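Local coordinates for protein member of s1p family of ribosomal proteins (Pyrococcus furiosus, PDB 5YH1) that probably acts as a manganese-dependent, RecJ-like exonuclease of the DHH family, represented here by its DHH-domain portion, at residues R325-D330 and I364-Y369; D330-A335 and Y369-A374. All blocks are in the same frame, centred on the assembly; numbering follows the deposited sequence.

Contact 1 of 2, residues R325-D330 and I364-Y369; sequences RFNTID and ILTLAY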
# COMPACT_ATOMS: atom_id res chain seq x y z
N ARG A 325 -18.67 -18.32 -31.73
CA ARG A 325 -19.30 -17.15 -31.13
C ARG A 325 -18.21 -16.35 -30.40
O ARG A 325 -17.66 -16.81 -29.39
CB ARG A 325 -20.44 -17.53 -30.17
CG ARG A 325 -21.11 -16.33 -29.50
CD ARG A 325 -22.29 -16.77 -28.64
NE ARG A 325 -23.37 -17.30 -29.46
CZ ARG A 325 -24.22 -16.54 -30.15
NH1 ARG A 325 -24.12 -15.21 -30.13
NH2 ARG A 325 -25.16 -17.12 -30.87
N PHE A 326 -17.90 -15.18 -30.93
CA PHE A 326 -16.82 -14.32 -30.42
C PHE A 326 -17.43 -13.11 -29.70
O PHE A 326 -18.12 -12.30 -30.32
CB PHE A 326 -15.96 -13.87 -31.61
CG PHE A 326 -14.77 -13.01 -31.25
CD1 PHE A 326 -13.95 -13.32 -30.18
CD2 PHE A 326 -14.43 -11.93 -32.05
CE1 PHE A 326 -12.83 -12.54 -29.88
CE2 PHE A 326 -13.31 -11.15 -31.76
CZ PHE A 326 -12.51 -11.46 -30.68
N ASN A 327 -17.18 -12.99 -28.40
CA ASN A 327 -17.70 -11.90 -27.58
C ASN A 327 -16.57 -10.94 -27.20
O ASN A 327 -15.50 -11.38 -26.78
CB ASN A 327 -18.32 -12.42 -26.29
CG ASN A 327 -19.32 -13.55 -26.52
OD1 ASN A 327 -20.14 -13.50 -27.42
ND2 ASN A 327 -19.25 -14.57 -25.67
N THR A 328 -16.82 -9.64 -27.31
CA THR A 328 -15.83 -8.64 -26.90
C THR A 328 -16.47 -7.61 -25.98
O THR A 328 -17.63 -7.24 -26.16
CB THR A 328 -15.22 -7.91 -28.11
OG1 THR A 328 -16.27 -7.27 -28.84
CG2 THR A 328 -14.49 -8.89 -29.01
N ILE A 329 -15.70 -7.18 -24.99
CA ILE A 329 -16.16 -6.18 -24.03
C ILE A 329 -14.98 -5.34 -23.56
O ILE A 329 -13.95 -5.86 -23.14
CB ILE A 329 -16.90 -6.83 -22.84
CG1 ILE A 329 -17.28 -5.79 -21.78
CG2 ILE A 329 -16.08 -7.94 -22.20
CD1 ILE A 329 -18.30 -4.79 -22.25
N ASP A 330 -15.16 -4.03 -23.66
CA ASP A 330 -14.18 -3.06 -23.17
C ASP A 330 -14.45 -2.83 -21.69
O ASP A 330 -15.34 -2.04 -21.32
CB ASP A 330 -14.33 -1.76 -23.96
CG ASP A 330 -13.27 -0.72 -23.59
OD1 ASP A 330 -12.79 -0.71 -22.43
OD2 ASP A 330 -12.94 0.10 -24.48
N ILE A 364 -17.43 -20.91 -27.82
CA ILE A 364 -17.56 -19.53 -27.31
C ILE A 364 -16.21 -18.99 -26.89
O ILE A 364 -15.51 -19.61 -26.09
CB ILE A 364 -18.51 -19.42 -26.10
CG1 ILE A 364 -19.89 -20.00 -26.45
CG2 ILE A 364 -18.65 -17.97 -25.68
CD1 ILE A 364 -20.81 -20.14 -25.25
N LEU A 365 -15.87 -17.81 -27.41
CA LEU A 365 -14.64 -17.11 -27.07
C LEU A 365 -14.97 -15.72 -26.58
O LEU A 365 -15.52 -14.91 -27.33
CB LEU A 365 -13.72 -17.03 -28.29
CG LEU A 365 -12.29 -16.54 -28.01
CD1 LEU A 365 -11.52 -17.51 -27.12
CD2 LEU A 365 -11.56 -16.37 -29.33
N THR A 366 -14.63 -15.44 -25.33
CA THR A 366 -14.91 -14.16 -24.71
C THR A 366 -13.61 -13.40 -24.50
O THR A 366 -12.69 -13.89 -23.84
CB THR A 366 -15.66 -14.33 -23.38
OG1 THR A 366 -16.95 -14.91 -23.62
CG2 THR A 366 -15.85 -12.98 -22.68
N LEU A 367 -13.53 -12.21 -25.08
CA LEU A 367 -12.34 -11.37 -24.97
C LEU A 367 -12.71 -10.08 -24.24
O LEU A 367 -13.46 -9.26 -24.75
CB LEU A 367 -11.85 -11.04 -26.37
CG LEU A 367 -10.71 -10.02 -26.47
CD1 LEU A 367 -9.40 -10.66 -26.07
CD2 LEU A 367 -10.65 -9.47 -27.88
N ALA A 368 -12.18 -9.91 -23.03
CA ALA A 368 -12.41 -8.70 -22.24
C ALA A 368 -11.14 -7.88 -22.18
O ALA A 368 -10.14 -8.37 -21.67
CB ALA A 368 -12.86 -9.07 -20.84
N TYR A 369 -11.17 -6.65 -22.67
CA TYR A 369 -9.94 -5.86 -22.80
C TYR A 369 -9.97 -4.51 -22.09
O TYR A 369 -11.02 -3.87 -21.95
CB TYR A 369 -9.58 -5.67 -24.27
CG TYR A 369 -10.61 -4.93 -25.09
CD1 TYR A 369 -10.58 -3.54 -25.20
CD2 TYR A 369 -11.60 -5.63 -25.78
CE1 TYR A 369 -11.53 -2.87 -25.97
CE2 TYR A 369 -12.55 -4.96 -26.54
CZ TYR A 369 -12.51 -3.59 -26.63
OH TYR A 369 -13.45 -2.94 -27.39
O HOH W 1 -16.10 -4.59 -27.56
O HOH W 2 -13.66 -0.12 -26.99

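Contact 2 of 2, residues D330-A335 and Y369-A374; sequences DVELYA and YGPDFA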
# COMPACT_ATOMS: atom_id res chain seq x y z
N ASP A 330 -15.16 -4.03 -23.66
CA ASP A 330 -14.18 -3.06 -23.17
C ASP A 330 -14.45 -2.83 -21.69
O ASP A 330 -15.34 -2.04 -21.32
CB ASP A 330 -14.33 -1.76 -23.96
CG ASP A 330 -13.27 -0.72 -23.59
OD1 ASP A 330 -12.79 -0.71 -22.43
OD2 ASP A 330 -12.94 0.10 -24.48
N VAL A 331 -13.69 -3.51 -20.84
CA VAL A 331 -13.87 -3.41 -19.41
C VAL A 331 -13.19 -2.19 -18.77
O VAL A 331 -13.29 -2.00 -17.57
CB VAL A 331 -13.47 -4.70 -18.65
CG1 VAL A 331 -14.31 -5.87 -19.14
CG2 VAL A 331 -11.98 -5.01 -18.81
N GLU A 332 -12.50 -1.36 -19.55
CA GLU A 332 -12.09 -0.05 -19.06
C GLU A 332 -13.25 0.94 -19.18
O GLU A 332 -13.56 1.64 -18.23
CB GLU A 332 -10.87 0.48 -19.82
CG GLU A 332 -10.10 1.62 -19.14
CD GLU A 332 -9.37 1.23 -17.84
OE1 GLU A 332 -8.91 2.16 -17.14
OE2 GLU A 332 -9.24 0.02 -17.50
N LEU A 333 -13.90 0.99 -20.35
CA LEU A 333 -15.00 1.93 -20.57
C LEU A 333 -16.32 1.54 -19.89
O LEU A 333 -17.08 2.42 -19.48
CB LEU A 333 -15.27 2.12 -22.07
CG LEU A 333 -14.20 2.81 -22.91
CD1 LEU A 333 -14.75 3.08 -24.31
CD2 LEU A 333 -13.71 4.10 -22.27
N TYR A 334 -16.59 0.24 -19.79
CA TYR A 334 -17.92 -0.24 -19.39
C TYR A 334 -17.86 -1.22 -18.23
O TYR A 334 -18.50 -2.25 -18.26
CB TYR A 334 -18.63 -0.89 -20.58
CG TYR A 334 -18.73 0.02 -21.77
CD1 TYR A 334 -19.50 1.18 -21.72
CD2 TYR A 334 -18.06 -0.27 -22.95
CE1 TYR A 334 -19.60 2.03 -22.82
CE2 TYR A 334 -18.15 0.58 -24.05
CZ TYR A 334 -18.92 1.72 -23.97
OH TYR A 334 -19.01 2.56 -25.05
N ALA A 335 -17.07 -0.89 -17.22
CA ALA A 335 -17.05 -1.68 -16.00
C ALA A 335 -16.57 -0.77 -14.89
O ALA A 335 -15.90 0.21 -15.16
CB ALA A 335 -16.11 -2.87 -16.15
N TYR A 369 -11.17 -6.65 -22.67
CA TYR A 369 -9.94 -5.86 -22.80
C TYR A 369 -9.97 -4.51 -22.09
O TYR A 369 -11.02 -3.87 -21.95
CB TYR A 369 -9.58 -5.67 -24.27
CG TYR A 369 -10.61 -4.93 -25.09
CD1 TYR A 369 -10.58 -3.54 -25.20
CD2 TYR A 369 -11.60 -5.63 -25.78
CE1 TYR A 369 -11.53 -2.87 -25.97
CE2 TYR A 369 -12.55 -4.96 -26.54
CZ TYR A 369 -12.51 -3.59 -26.63
OH TYR A 369 -13.45 -2.94 -27.39
N GLY A 370 -8.80 -4.09 -21.64
CA GLY A 370 -8.57 -2.73 -21.13
C GLY A 370 -7.62 -1.98 -22.05
O GLY A 370 -7.45 -2.37 -23.21
N PRO A 371 -6.99 -0.90 -21.55
CA PRO A 371 -6.04 -0.13 -22.37
C PRO A 371 -4.87 -0.97 -22.87
O PRO A 371 -4.45 -0.81 -24.01
CB PRO A 371 -5.52 0.95 -21.40
CG PRO A 371 -6.47 0.98 -20.26
CD PRO A 371 -7.03 -0.42 -20.15
N ASP A 372 -4.35 -1.85 -22.01
CA ASP A 372 -3.08 -2.54 -22.26
C ASP A 372 -3.10 -4.03 -21.85
O ASP A 372 -2.05 -4.62 -21.62
CB ASP A 372 -1.95 -1.81 -21.52
CG ASP A 372 -2.18 -1.75 -20.02
OD1 ASP A 372 -3.24 -2.20 -19.54
OD2 ASP A 372 -1.30 -1.24 -19.32
N PHE A 373 -4.29 -4.63 -21.77
CA PHE A 373 -4.41 -6.04 -21.46
C PHE A 373 -5.69 -6.58 -22.06
O PHE A 373 -6.57 -5.83 -22.47
CB PHE A 373 -4.40 -6.28 -19.94
CG PHE A 373 -5.62 -5.74 -19.23
CD1 PHE A 373 -6.75 -6.54 -19.05
CD2 PHE A 373 -5.65 -4.43 -18.79
CE1 PHE A 373 -7.88 -6.03 -18.43
CE2 PHE A 373 -6.77 -3.92 -18.16
CZ PHE A 373 -7.89 -4.73 -17.97
N ALA A 374 -5.78 -7.90 -22.11
CA ALA A 374 -7.02 -8.58 -22.49
C ALA A 374 -7.07 -9.88 -21.74
O ALA A 374 -6.05 -10.54 -21.57
CB ALA A 374 -7.07 -8.81 -23.99
O HOH W 2 -13.66 -0.12 -26.99

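Contact 1 of 2, residues R325-D330 and I364-Y369
T366 OG1 is gripped from two directions: N327 ND2 reaches it across the strands at 3.1 Å, and H351 of the covering helix 343-358 bonds it from outside. The cross-strand bond is nearly straight (169°) and lies almost in the amide plane of N327, while N327 OD1 is bonded to S317 on the neighbouring strand. Both ends of this buried amide are therefore used, which fixes its flip. Its ND2 also sits 3.5 Å from CG2 of I364.

The backbones run side by side in exact register. N327 takes part twice, its N donating to L365 O at 2.8 Å and its O accepting from L367 N at 2.7 Å; bonds from L365 N to R325 O, from I329 N to L367 O and from Y369 N to I329 O complete the ladder.

On the face of N327 and T366, CG2 of I329 lies 3.7 Å from CB of A368, beneath helix 343-358. On the other face the F326 ring runs alongside L365 and L367, its CZ 3.9 Å from L367 CD2, with T328 CG2 over one face of the ring, toward the rim. Helix 423-435 covers this layer.

Y369 CG occupies the position between its own backbone N and carbonyl carbon (chi1 61°), and the ring leans back across the first strand. D330 CA rests over its face, 4.0 Å from the ring centroid, a CH-pi contact. One water joins Y369 OH to T328 OG1; a second water bonds Y369 OH and donates to D330 OD2 at 2.6 Å. D330 OD1 serves the backbone of E332 and L333 instead.

Two adjacent parallel strands connected through helix 343-358, which packs on one face, form a beta-alpha-beta crossover within the mixed sheet of the C-terminal lobe.

Contact 2 of 2, residues D330-A335 and Y369-A374
V331 N donates to Y369 O at 2.9 Å, the one hydrogen bond between D330-A335 and Y369-A374. It is bent, 136° at the hydrogen, and the donor stands 25° from the carbonyl plane, as the segment 330-335 is leaving the sheet. Within 330-335, D330 OD1 takes two backbone N-H groups: E332 N at 3.0 Å, nearly along the C-O axis, and L333 N at 2.9 Å, from above the carboxylate plane. The bond from E332 N makes an Asx turn, and that from L333 N extends it to an Asx motif, just past strand 325-330; Y334 N bonds D330 O. Facing it is the tight turn of a beta-hairpin joining strands 364-369 and 373-378, closed by G370 N to F373 O at 2.9 Å; the F373 ring lies with its centre over G370 N.

Apolar contact comes from V331 CG2, which approaches F373 CZ obliquely at 4.2 Å. P343, at the start of helix 343-358, touches both V331 and F373.

E332 meets P371 at about a right angle. Its chain bends at chi2 (68°), which brings CD within reach of P371 CD and CG, and OE2 comes within 3.5 Å of P371 CD. The other oxygen, OE1, forms a salt bridge with K337. Beyond the contact, L333 packs on E420 of a second subunit and D372 on K337 of a third.

Overall arrangement
From the N terminus, the chain passes the metal-binding DHH lobe, enters the mixed sheet with strand 316-319, then runs along 325-330 into the loop 330-335. After helix 343-358 it comes back to run parallel to 325-330 as strand 364-369, and there contact 1 closes the crossover. The next few residues, 369-374, turn into strand 373-378 and close contact 2 against the earlier loop. The two loops therefore cross rather than nest, sharing D330 and Y369 at the junction. V331 CG1 packs on A368 CB and A374 CB on L367 CD1, so the two contacts also touch each other. Contact 1 ties two neighbouring inner strands together; contact 2 joins the loops that follow their C-terminal ends.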